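Local coordinates for odorant-binding protein 1F (Rattus norvegicus, PDB 3FIQ) that probably binds a wide variety of chemical odorants in the nasal epithelium, as a small secreted protein of the lipocalin family, at residues 12-18 against 38-44; 19-25 against 111-117; 26-30 against 144-148. All coordinates share one frame. Numbering follows the deposited sequence.

Contact 1: residues 12-18 against 38-44; sequences VNGDWRT and YFQHMEC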
loop_
_atom_site.group_PDB
_atom_site.type_symbol
_atom_site.label_atom_id
_atom_site.label_comp_id
_atom_site.label_asym_id
_atom_site.label_seq_id
_atom_site.Cartn_x
_atom_site.Cartn_y
_atom_site.Cartn_z
ATOM N N VAL A 12 8.743 -0.555 -11.242
ATOM C CA VAL A 12 7.522 0.036 -10.691
ATOM C C VAL A 12 6.697 0.949 -11.598
ATOM O O VAL A 12 5.503 1.061 -11.368
ATOM C CB VAL A 12 7.769 0.752 -9.371
ATOM C CG1 VAL A 12 8.475 -0.106 -8.387
ATOM C CG2 VAL A 12 8.521 1.891 -9.610
ATOM N N ASN A 13 7.249 1.560 -12.630
ATOM C CA ASN A 13 6.567 2.588 -13.336
ATOM C C ASN A 13 5.385 2.035 -14.110
ATOM O O ASN A 13 5.523 1.114 -14.895
ATOM C CB ASN A 13 7.521 3.340 -14.243
ATOM C CG ASN A 13 8.407 4.289 -13.470
ATOM O OD1 ASN A 13 8.435 4.276 -12.269
ATOM N ND2 ASN A 13 9.214 5.019 -14.186
ATOM N N GLY A 14 4.204 2.559 -13.877
ATOM C CA GLY A 14 3.029 2.086 -14.581
ATOM C C GLY A 14 1.816 2.042 -13.685
ATOM O O GLY A 14 1.894 2.520 -12.545
ATOM N N ASP A 15 0.741 1.437 -14.183
ATOM C CA ASP A 15 -0.486 1.347 -13.414
ATOM C C ASP A 15 -0.396 0.183 -12.436
ATOM O O ASP A 15 0.164 -0.872 -12.738
ATOM C CB ASP A 15 -1.627 1.090 -14.384
ATOM C CG ASP A 15 -1.985 2.279 -15.258
ATOM O OD1 ASP A 15 -1.647 3.429 -14.994
ATOM O OD2 ASP A 15 -2.718 2.017 -16.262
ATOM N N TRP A 16 -1.021 0.381 -11.271
ATOM C CA TRP A 16 -1.087 -0.611 -10.200
ATOM C C TRP A 16 -2.428 -0.448 -9.561
ATOM O O TRP A 16 -3.036 0.608 -9.597
ATOM C CB TRP A 16 -0.022 -0.366 -9.119
ATOM C CG TRP A 16 1.379 -0.691 -9.559
ATOM C CD1 TRP A 16 2.191 0.145 -10.230
ATOM C CD2 TRP A 16 2.086 -1.926 -9.416
ATOM N NE1 TRP A 16 3.361 -0.480 -10.496
ATOM C CE2 TRP A 16 3.313 -1.764 -10.012
ATOM C CE3 TRP A 16 1.803 -3.137 -8.784
ATOM C CZ2 TRP A 16 4.299 -2.770 -10.026
ATOM C CZ3 TRP A 16 2.747 -4.112 -8.788
ATOM C CH2 TRP A 16 3.979 -3.946 -9.400
ATOM N N ARG A 17 -2.890 -1.511 -8.937
ATOM C CA ARG A 17 -4.111 -1.486 -8.165
ATOM C C ARG A 17 -3.869 -2.123 -6.839
ATOM O O ARG A 17 -2.890 -2.828 -6.619
ATOM C CB ARG A 17 -5.211 -2.336 -8.861
ATOM C CG ARG A 17 -4.906 -3.842 -8.959
ATOM C CD ARG A 17 -5.828 -4.600 -9.931
ATOM N NE ARG A 17 -7.194 -4.533 -9.513
ATOM C CZ ARG A 17 -8.280 -4.758 -10.252
ATOM N NH1 ARG A 17 -8.189 -5.141 -11.522
ATOM N NH2 ARG A 17 -9.488 -4.609 -9.691
ATOM N N THR A 18 -4.756 -1.835 -5.892
ATOM C CA THR A 18 -4.670 -2.451 -4.574
ATOM C C THR A 18 -5.541 -3.663 -4.537
ATOM O O THR A 18 -6.772 -3.582 -4.749
ATOM C CB THR A 18 -5.123 -1.498 -3.506
ATOM O OG1 THR A 18 -4.339 -0.310 -3.535
ATOM C CG2 THR A 18 -4.969 -2.133 -2.101
ATOM N N TYR A 38 -6.798 2.904 -2.820
ATOM C CA TYR A 38 -6.985 2.124 -4.071
ATOM C C TYR A 38 -5.926 2.649 -5.062
ATOM O O TYR A 38 -6.092 3.723 -5.663
ATOM C CB TYR A 38 -8.349 2.326 -4.642
ATOM C CG TYR A 38 -9.508 1.760 -3.837
ATOM C CD1 TYR A 38 -10.052 2.462 -2.747
ATOM C CD2 TYR A 38 -10.055 0.507 -4.152
ATOM C CE1 TYR A 38 -11.134 1.890 -2.007
ATOM C CE2 TYR A 38 -11.100 -0.029 -3.445
ATOM C CZ TYR A 38 -11.632 0.670 -2.364
ATOM O OH TYR A 38 -12.701 0.164 -1.651
ATOM N N PHE A 39 -4.802 1.930 -5.170
ATOM C CA PHE A 39 -3.713 2.432 -6.031
ATOM C C PHE A 39 -4.223 2.598 -7.433
ATOM O O PHE A 39 -5.111 1.878 -7.896
ATOM C CB PHE A 39 -2.535 1.435 -6.028
ATOM C CG PHE A 39 -1.532 1.679 -4.873
ATOM C CD1 PHE A 39 -1.917 2.172 -3.641
ATOM C CD2 PHE A 39 -0.212 1.345 -5.028
ATOM C CE1 PHE A 39 -0.973 2.392 -2.596
ATOM C CE2 PHE A 39 0.699 1.545 -3.983
ATOM C CZ PHE A 39 0.316 2.038 -2.785
ATOM N N GLN A 40 -3.614 3.562 -8.112
ATOM C CA GLN A 40 -3.770 3.745 -9.543
ATOM C C GLN A 40 -2.469 3.678 -10.315
ATOM O O GLN A 40 -2.420 3.124 -11.429
ATOM C CB GLN A 40 -4.495 5.075 -9.771
ATOM C CG GLN A 40 -4.814 5.336 -11.253
ATOM C CD GLN A 40 -5.669 6.566 -11.405
ATOM O OE1 GLN A 40 -5.161 7.677 -11.656
ATOM N NE2 GLN A 40 -6.951 6.380 -11.241
ATOM N N HIS A 41 -1.401 4.308 -9.814
ATOM C CA HIS A 41 -0.178 4.451 -10.602
ATOM C C HIS A 41 0.988 4.721 -9.718
ATOM O O HIS A 41 0.834 5.346 -8.662
ATOM C CB HIS A 41 -0.361 5.649 -11.587
ATOM C CG HIS A 41 0.643 5.733 -12.698
ATOM N ND1 HIS A 41 1.830 6.429 -12.561
ATOM C CD2 HIS A 41 0.668 5.179 -13.954
ATOM C CE1 HIS A 41 2.532 6.303 -13.689
ATOM N NE2 HIS A 41 1.843 5.595 -14.549
ATOM N N MET A 42 2.169 4.262 -10.144
ATOM C CA MET A 42 3.442 4.588 -9.487
ATOM C C MET A 42 4.434 5.048 -10.485
ATOM O O MET A 42 4.488 4.565 -11.654
ATOM C CB MET A 42 3.968 3.382 -8.736
ATOM C CG MET A 42 3.089 2.927 -7.614
ATOM S SD MET A 42 3.869 1.892 -6.332
ATOM C CE MET A 42 4.024 0.361 -7.208
ATOM N N GLU A 43 5.288 6.000 -10.065
ATOM C CA GLU A 43 6.325 6.452 -10.957
ATOM C C GLU A 43 7.538 6.925 -10.190
ATOM O O GLU A 43 7.399 7.738 -9.289
ATOM C CB GLU A 43 5.816 7.588 -11.824
ATOM C CG GLU A 43 6.805 8.165 -12.766
ATOM C CD GLU A 43 6.319 9.490 -13.358
ATOM O OE1 GLU A 43 5.233 10.003 -12.980
ATOM O OE2 GLU A 43 7.067 10.040 -14.163
ATOM N N CYS A 44 8.734 6.432 -10.502
ATOM C CA CYS A 44 9.920 7.058 -9.961
ATOM C C CYS A 44 10.974 7.233 -11.030
ATOM O O CYS A 44 10.833 6.695 -12.139
ATOM C CB CYS A 44 10.504 6.313 -8.774
ATOM S SG CYS A 44 10.697 4.466 -9.009
HETATM O O HOH W 1 -6.808 0.031 -6.600
#
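The methyl of M42 sits squarely over the indole of W16: CE is 3.4 Å from the centroid of the W16 five-membered ring and only 7° off its normal, a CH-pi contact, while SD, 4.8 Å from the same centroid, adds an oblique Met-aromatic contact. V12 extends this apolar patch, its CB 4.3 Å from M42 CE and its CG2 3.4 Å from the SG of C44, which is disulfide-bonded to C48. Toward F39, the CB of W16 lies at the edge of the ring. K120 makes a cation-pi contact with the indole, and W16 NE1 donates to V12 O at 2.8 Å, pinning the ring to the end of the preceding helix.

Outward comes the antiparallel ladder. G14 N reaches M42 O and M42 N reaches G14 O, both at 3.0 Å. G14 has phi 142°, where a CB would jam against the carbonyl O of N13. W16 N then bonds Q40 O at 3.1 Å; on its other edge, toward strand 50-59, strand 38-44 has a classic bulge, Q40 and H41 both facing I54.

Side chains take over at the ends. N13 grips the backbone of C44 twice, C44 N to OD1 at 2.8 Å and ND2 to C44 O at 3.1 Å, and T18 OG1 accepts from F39 N at 2.8 Å while also bonding A37 O. Water 1 joins T18 N to F39 O. G14-D15-W16 fits the lipocalin G-x-W signature, and the chemistry implies that its buried tryptophan links the end of helix 9-12 to the strand pair.

Contact 2: residues 19-25 against 111-117; sequences LYIVADN and ETNVILV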
loop_
_atom_site.group_PDB
_atom_site.type_symbol
_atom_site.label_atom_id
_atom_site.label_comp_id
_atom_site.label_asym_id
_atom_site.label_seq_id
_atom_site.Cartn_x
_atom_site.Cartn_y
_atom_site.Cartn_z
ATOM N N LEU A 19 -4.935 -4.789 -4.155
ATOM C CA LEU A 19 -5.679 -6.036 -3.984
ATOM C C LEU A 19 -6.158 -6.275 -2.573
ATOM O O LEU A 19 -7.337 -6.577 -2.365
ATOM C CB LEU A 19 -4.832 -7.227 -4.440
ATOM C CG LEU A 19 -4.335 -7.210 -5.889
ATOM C CD1 LEU A 19 -3.692 -8.546 -6.260
ATOM C CD2 LEU A 19 -5.464 -6.947 -6.818
ATOM N N TYR A 20 -5.258 -6.123 -1.575
ATOM C CA TYR A 20 -5.590 -6.353 -0.201
ATOM C C TYR A 20 -4.881 -5.326 0.646
ATOM O O TYR A 20 -3.789 -4.878 0.306
ATOM C CB TYR A 20 -5.108 -7.737 0.285
ATOM C CG TYR A 20 -5.825 -8.914 -0.351
ATOM C CD1 TYR A 20 -6.978 -9.420 0.239
ATOM C CD2 TYR A 20 -5.361 -9.483 -1.505
ATOM C CE1 TYR A 20 -7.666 -10.470 -0.389
ATOM C CE2 TYR A 20 -6.066 -10.495 -2.139
ATOM C CZ TYR A 20 -7.153 -11.024 -1.550
ATOM O OH TYR A 20 -7.820 -12.045 -2.205
ATOM N N ILE A 21 -5.506 -4.964 1.777
ATOM C CA ILE A 21 -4.795 -4.212 2.807
ATOM C C ILE A 21 -5.092 -4.855 4.138
ATOM O O ILE A 21 -6.232 -5.139 4.431
ATOM C CB ILE A 21 -5.259 -2.733 2.880
ATOM C CG1 ILE A 21 -5.260 -2.053 1.542
ATOM C CG2 ILE A 21 -4.435 -1.959 3.854
ATOM C CD1 ILE A 21 -5.835 -0.641 1.551
ATOM N N VAL A 22 -4.083 -5.042 5.000
ATOM C CA VAL A 22 -4.361 -5.526 6.341
ATOM C C VAL A 22 -3.662 -4.605 7.335
ATOM O O VAL A 22 -2.577 -4.099 7.054
ATOM C CB VAL A 22 -3.969 -6.939 6.496
ATOM C CG1 VAL A 22 -2.547 -7.124 6.370
ATOM C CG2 VAL A 22 -4.503 -7.525 7.842
ATOM N N ALA A 23 -4.274 -4.291 8.464
ATOM C CA ALA A 23 -3.674 -3.325 9.382
ATOM C C ALA A 23 -4.085 -3.672 10.814
ATOM O O ALA A 23 -5.068 -4.360 10.991
ATOM C CB ALA A 23 -4.089 -1.913 9.075
ATOM N N ASP A 24 -3.318 -3.236 11.817
ATOM C CA ASP A 24 -3.694 -3.534 13.186
ATOM C C ASP A 24 -4.720 -2.622 13.792
ATOM O O ASP A 24 -5.254 -2.968 14.844
ATOM C CB ASP A 24 -2.447 -3.591 14.103
ATOM C CG ASP A 24 -1.644 -2.378 14.093
ATOM O OD1 ASP A 24 -1.885 -1.459 13.307
ATOM O OD2 ASP A 24 -0.624 -2.366 14.847
ATOM N N ASN A 25 -5.050 -1.510 13.151
ATOM C CA ASN A 25 -6.155 -0.612 13.515
ATOM C C ASN A 25 -7.150 -0.685 12.344
ATOM O O ASN A 25 -6.966 -0.055 11.296
ATOM C CB ASN A 25 -5.680 0.818 13.763
ATOM C CG ASN A 25 -4.880 0.975 15.034
ATOM O OD1 ASN A 25 -3.777 1.584 15.045
ATOM N ND2 ASN A 25 -5.372 0.365 16.119
ATOM N N GLU A 111 -0.320 4.959 16.161
ATOM C CA GLU A 111 0.481 4.206 15.185
ATOM C C GLU A 111 -0.257 3.026 14.655
ATOM O O GLU A 111 -0.804 2.220 15.417
ATOM C CB GLU A 111 1.725 3.672 15.882
ATOM C CG GLU A 111 2.773 3.148 14.922
ATOM C CD GLU A 111 4.074 2.700 15.632
ATOM O OE1 GLU A 111 4.586 3.504 16.462
ATOM O OE2 GLU A 111 4.554 1.559 15.344
ATOM N N THR A 112 -0.256 2.877 13.318
ATOM C CA THR A 112 -0.890 1.793 12.625
ATOM C C THR A 112 0.153 1.130 11.719
ATOM O O THR A 112 0.867 1.779 10.951
ATOM C CB THR A 112 -2.070 2.285 11.752
ATOM O OG1 THR A 112 -2.992 3.054 12.553
ATOM C CG2 THR A 112 -2.857 1.147 11.086
ATOM N N ASN A 113 0.245 -0.170 11.863
ATOM C CA ASN A 113 1.055 -1.044 11.002
ATOM C C ASN A 113 0.198 -1.640 9.907
ATOM O O ASN A 113 -0.815 -2.231 10.190
ATOM C CB ASN A 113 1.732 -2.125 11.856
ATOM C CG ASN A 113 3.016 -1.578 12.510
ATOM O OD1 ASN A 113 4.093 -1.743 11.982
ATOM N ND2 ASN A 113 2.876 -0.870 13.600
ATOM N N VAL A 114 0.667 -1.577 8.665
ATOM C CA VAL A 114 -0.111 -1.908 7.481
ATOM C C VAL A 114 0.712 -2.770 6.525
ATOM O O VAL A 114 1.902 -2.550 6.335
ATOM C CB VAL A 114 -0.492 -0.626 6.733
ATOM C CG1 VAL A 114 -1.409 -0.945 5.529
ATOM C CG2 VAL A 114 -1.167 0.412 7.636
ATOM N N ILE A 115 0.090 -3.782 5.943
ATOM C CA ILE A 115 0.610 -4.459 4.783
ATOM C C ILE A 115 -0.384 -4.192 3.670
ATOM O O ILE A 115 -1.572 -4.408 3.829
ATOM C CB ILE A 115 0.909 -5.946 4.970
ATOM C CG1 ILE A 115 1.934 -6.078 6.065
ATOM C CG2 ILE A 115 1.380 -6.571 3.594
ATOM C CD1 ILE A 115 2.116 -7.616 6.492
ATOM N N LEU A 116 0.100 -3.626 2.568
ATOM C CA LEU A 116 -0.726 -3.354 1.402
ATOM C C LEU A 116 -0.187 -4.140 0.211
ATOM O O LEU A 116 1.017 -4.140 -0.063
ATOM C CB LEU A 116 -0.685 -1.819 1.079
ATOM C CG LEU A 116 -1.540 -1.438 -0.133
ATOM C CD1 LEU A 116 -2.097 -0.055 0.078
ATOM C CD2 LEU A 116 -0.753 -1.382 -1.372
ATOM N N VAL A 117 -1.060 -4.866 -0.483
ATOM C CA VAL A 117 -0.684 -5.628 -1.654
ATOM C C VAL A 117 -1.097 -4.912 -2.910
ATOM O O VAL A 117 -2.308 -4.688 -3.148
ATOM C CB VAL A 117 -1.402 -7.010 -1.595
ATOM C CG1 VAL A 117 -1.063 -7.839 -2.819
ATOM C CG2 VAL A 117 -1.032 -7.793 -0.355
HETATM O O HOH W 2 0.606 -0.157 15.442
#
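V22 and I115 bond each other twice through their backbones, V22 N to I115 O at 2.8 Å and I115 N to V22 O at 2.9 Å. Further down, V117 N donates to Y20 O and L19 N to V117 O, each at 2.8 Å. Where strand 14-23 ends, D24 carries on: its N reaches N113 O at 3.1 Å and its OD1 takes N113 N at 2.9 Å, while water 2 links D24 OD2 with E111 O and N113 ND2. Antiparallel at 165°, the pair joins the first long strand to the last one of the lipocalin barrel and so closes it. Side chains alternate across the sheet. I21, A23, V114 and L116 share the face turned to the barrel interior, with I21 CG2 3.6 Å from V114 CG1 and A23 CB 4.0 Å from V114 CG2. On the other face V22 CG1 meets I115 CB at 3.9 Å, and I115 and V117 pack under helix 126-138 through L132.

Contact 3: residues 26-30 against 144-148; sequences VEKVA and ENTQH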
loop_
_atom_site.group_PDB
_atom_site.type_symbol
_atom_site.label_atom_id
_atom_site.label_comp_id
_atom_site.label_asym_id
_atom_site.label_seq_id
_atom_site.Cartn_x
_atom_site.Cartn_y
_atom_site.Cartn_z
ATOM N N VAL A 26 -8.204 -1.483 12.456
ATOM C CA VAL A 26 -9.002 -1.802 11.276
ATOM C C VAL A 26 -9.738 -0.603 10.715
ATOM O O VAL A 26 -9.994 -0.549 9.508
ATOM C CB VAL A 26 -10.017 -2.979 11.540
ATOM C CG1 VAL A 26 -11.051 -2.592 12.453
ATOM C CG2 VAL A 26 -10.565 -3.506 10.246
ATOM N N GLU A 27 -10.126 0.340 11.576
ATOM C CA GLU A 27 -10.835 1.501 11.116
ATOM C C GLU A 27 -10.022 2.263 10.089
ATOM O O GLU A 27 -10.583 2.987 9.262
ATOM C CB GLU A 27 -11.225 2.402 12.270
ATOM C CG GLU A 27 -10.144 3.125 12.910
ATOM C CD GLU A 27 -9.352 2.326 13.951
ATOM O OE1 GLU A 27 -9.616 1.099 14.258
ATOM O OE2 GLU A 27 -8.496 3.064 14.496
ATOM N N LYS A 28 -8.688 2.114 10.102
ATOM C CA LYS A 28 -7.874 2.872 9.180
ATOM C C LYS A 28 -7.986 2.317 7.786
ATOM O O LYS A 28 -7.708 3.069 6.840
ATOM C CB LYS A 28 -6.410 2.791 9.600
ATOM C CG LYS A 28 -6.104 3.546 10.882
ATOM C CD LYS A 28 -6.097 4.989 10.727
ATOM C CE LYS A 28 -5.669 5.702 12.002
ATOM N NZ LYS A 28 -5.728 7.160 11.758
ATOM N N VAL A 29 -8.357 1.038 7.613
ATOM C CA VAL A 29 -8.366 0.415 6.301
ATOM C C VAL A 29 -9.684 -0.108 5.817
ATOM O O VAL A 29 -9.816 -0.498 4.659
ATOM C CB VAL A 29 -7.262 -0.686 6.191
ATOM C CG1 VAL A 29 -5.913 -0.079 6.332
ATOM C CG2 VAL A 29 -7.502 -1.802 7.207
ATOM N N ALA A 30 -10.673 -0.171 6.709
ATOM C CA ALA A 30 -12.069 -0.478 6.360
ATOM C C ALA A 30 -12.657 0.676 5.574
ATOM O O ALA A 30 -12.045 1.725 5.410
ATOM C CB ALA A 30 -12.852 -0.618 7.652
ATOM N N GLU A 144 -7.579 -11.130 10.707
ATOM C CA GLU A 144 -9.020 -10.980 10.583
ATOM C C GLU A 144 -9.364 -9.555 10.205
ATOM O O GLU A 144 -10.507 -9.281 9.901
ATOM C CB GLU A 144 -9.745 -11.352 11.857
ATOM C CG GLU A 144 -9.389 -10.503 12.987
ATOM C CD GLU A 144 -8.290 -11.062 13.878
ATOM O OE1 GLU A 144 -7.375 -11.874 13.410
ATOM O OE2 GLU A 144 -8.359 -10.634 15.095
ATOM N N ASN A 145 -8.366 -8.648 10.205
ATOM C CA ASN A 145 -8.615 -7.302 9.697
ATOM C C ASN A 145 -8.419 -7.109 8.222
ATOM O O ASN A 145 -8.500 -5.996 7.720
ATOM C CB ASN A 145 -7.781 -6.283 10.449
ATOM C CG ASN A 145 -8.090 -6.232 11.926
ATOM O OD1 ASN A 145 -9.069 -6.767 12.381
ATOM N ND2 ASN A 145 -7.235 -5.565 12.662
ATOM N N THR A 146 -8.161 -8.196 7.514
ATOM C CA THR A 146 -7.834 -8.106 6.104
ATOM C C THR A 146 -8.974 -7.600 5.250
ATOM O O THR A 146 -10.104 -8.045 5.407
ATOM C CB THR A 146 -7.491 -9.475 5.566
ATOM O OG1 THR A 146 -6.313 -9.957 6.239
ATOM C CG2 THR A 146 -7.158 -9.468 4.079
ATOM N N GLN A 147 -8.666 -6.624 4.380
ATOM C CA GLN A 147 -9.648 -6.046 3.456
ATOM C C GLN A 147 -9.264 -6.389 2.031
ATOM O O GLN A 147 -8.145 -6.174 1.610
ATOM C CB GLN A 147 -9.555 -4.496 3.563
ATOM C CG GLN A 147 -9.686 -3.960 4.943
ATOM C CD GLN A 147 -11.079 -4.121 5.560
ATOM O OE1 GLN A 147 -12.064 -3.745 4.954
ATOM N NE2 GLN A 147 -11.146 -4.707 6.794
ATOM N N HIS A 148 -10.193 -6.995 1.295
ATOM C CA HIS A 148 -10.078 -7.263 -0.114
ATOM C C HIS A 148 -10.710 -6.107 -0.828
ATOM O O HIS A 148 -11.911 -5.872 -0.697
ATOM C CB HIS A 148 -10.847 -8.519 -0.404
ATOM C CG HIS A 148 -10.769 -9.003 -1.813
ATOM N ND1 HIS A 148 -11.818 -9.679 -2.393
ATOM C CD2 HIS A 148 -9.769 -8.999 -2.724
ATOM C CE1 HIS A 148 -11.488 -10.029 -3.627
ATOM N NE2 HIS A 148 -10.226 -9.669 -3.844
#
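In this lipocalin, the loop that follows the first barrel strand is held here against the segment that leads from the C-terminal helix into the short strand 147-148. Residues 26-30 wind into a tight turn, with V29 N and A30 N both bonded to V26 O, at 3.0 and 2.9 Å, so V26 and V29 present their side chains to the same neighbour.

Q147 is the centrepiece. With chi1 and chi2 both m, its side chain folds back along its own backbone until NE2 donates to N145 O at 3.1 Å. The curl exposes its aliphatic part to V29: Q147 CG is 3.8 Å from V29 CG2 and 3.5 Å from V29 O. V26, in the p rotamer, sets CG2 3.7 Å from Q147 NE2, and its CB lies 3.8 Å from CG of N145. N145 is in the m rotamer and spends its ND2 on A23 O, in the strand just before the loop.

Contact between the two segments is thus van der Waals in character, with the polar groups named here bonded within their own segment or to residues outside both. R36 is the most telling of these, since its NH1 bonds both V29 O and Q147 OE1 and so ties the two sides together. V29 also packs on I21 and A23, while T146 points its CA-to-CB bond the other way. The amide of Q147 ends beside A30, where OE1 comes to 3.6 Å from A30 CA.

Overall arrangement
Residues 12-30 run unbroken through the first halves of contacts 1, 2 and 3 in turn, and the partners follow in the same order, 38-44, 111-117 and 144-148. Contacts 1 and 2 share strand 14-23; contact 3 joins it through the loop that follows it and through strand 147-148, which pairs with it. Contacts 1 and 2 have centres about 17 Å apart, on opposite sides of the chain's centre, yet touch where F39 CE1 lies 3.8 Å from L116 CD1. Contacts 2 and 3 are only about 7 Å apart between centres, whereas the centres of contacts 1 and 3 are about 21 Å apart, and their nearest atoms about 6 Å. One strand thus knits early and late parts of the chain into a single closed lipocalin barrel.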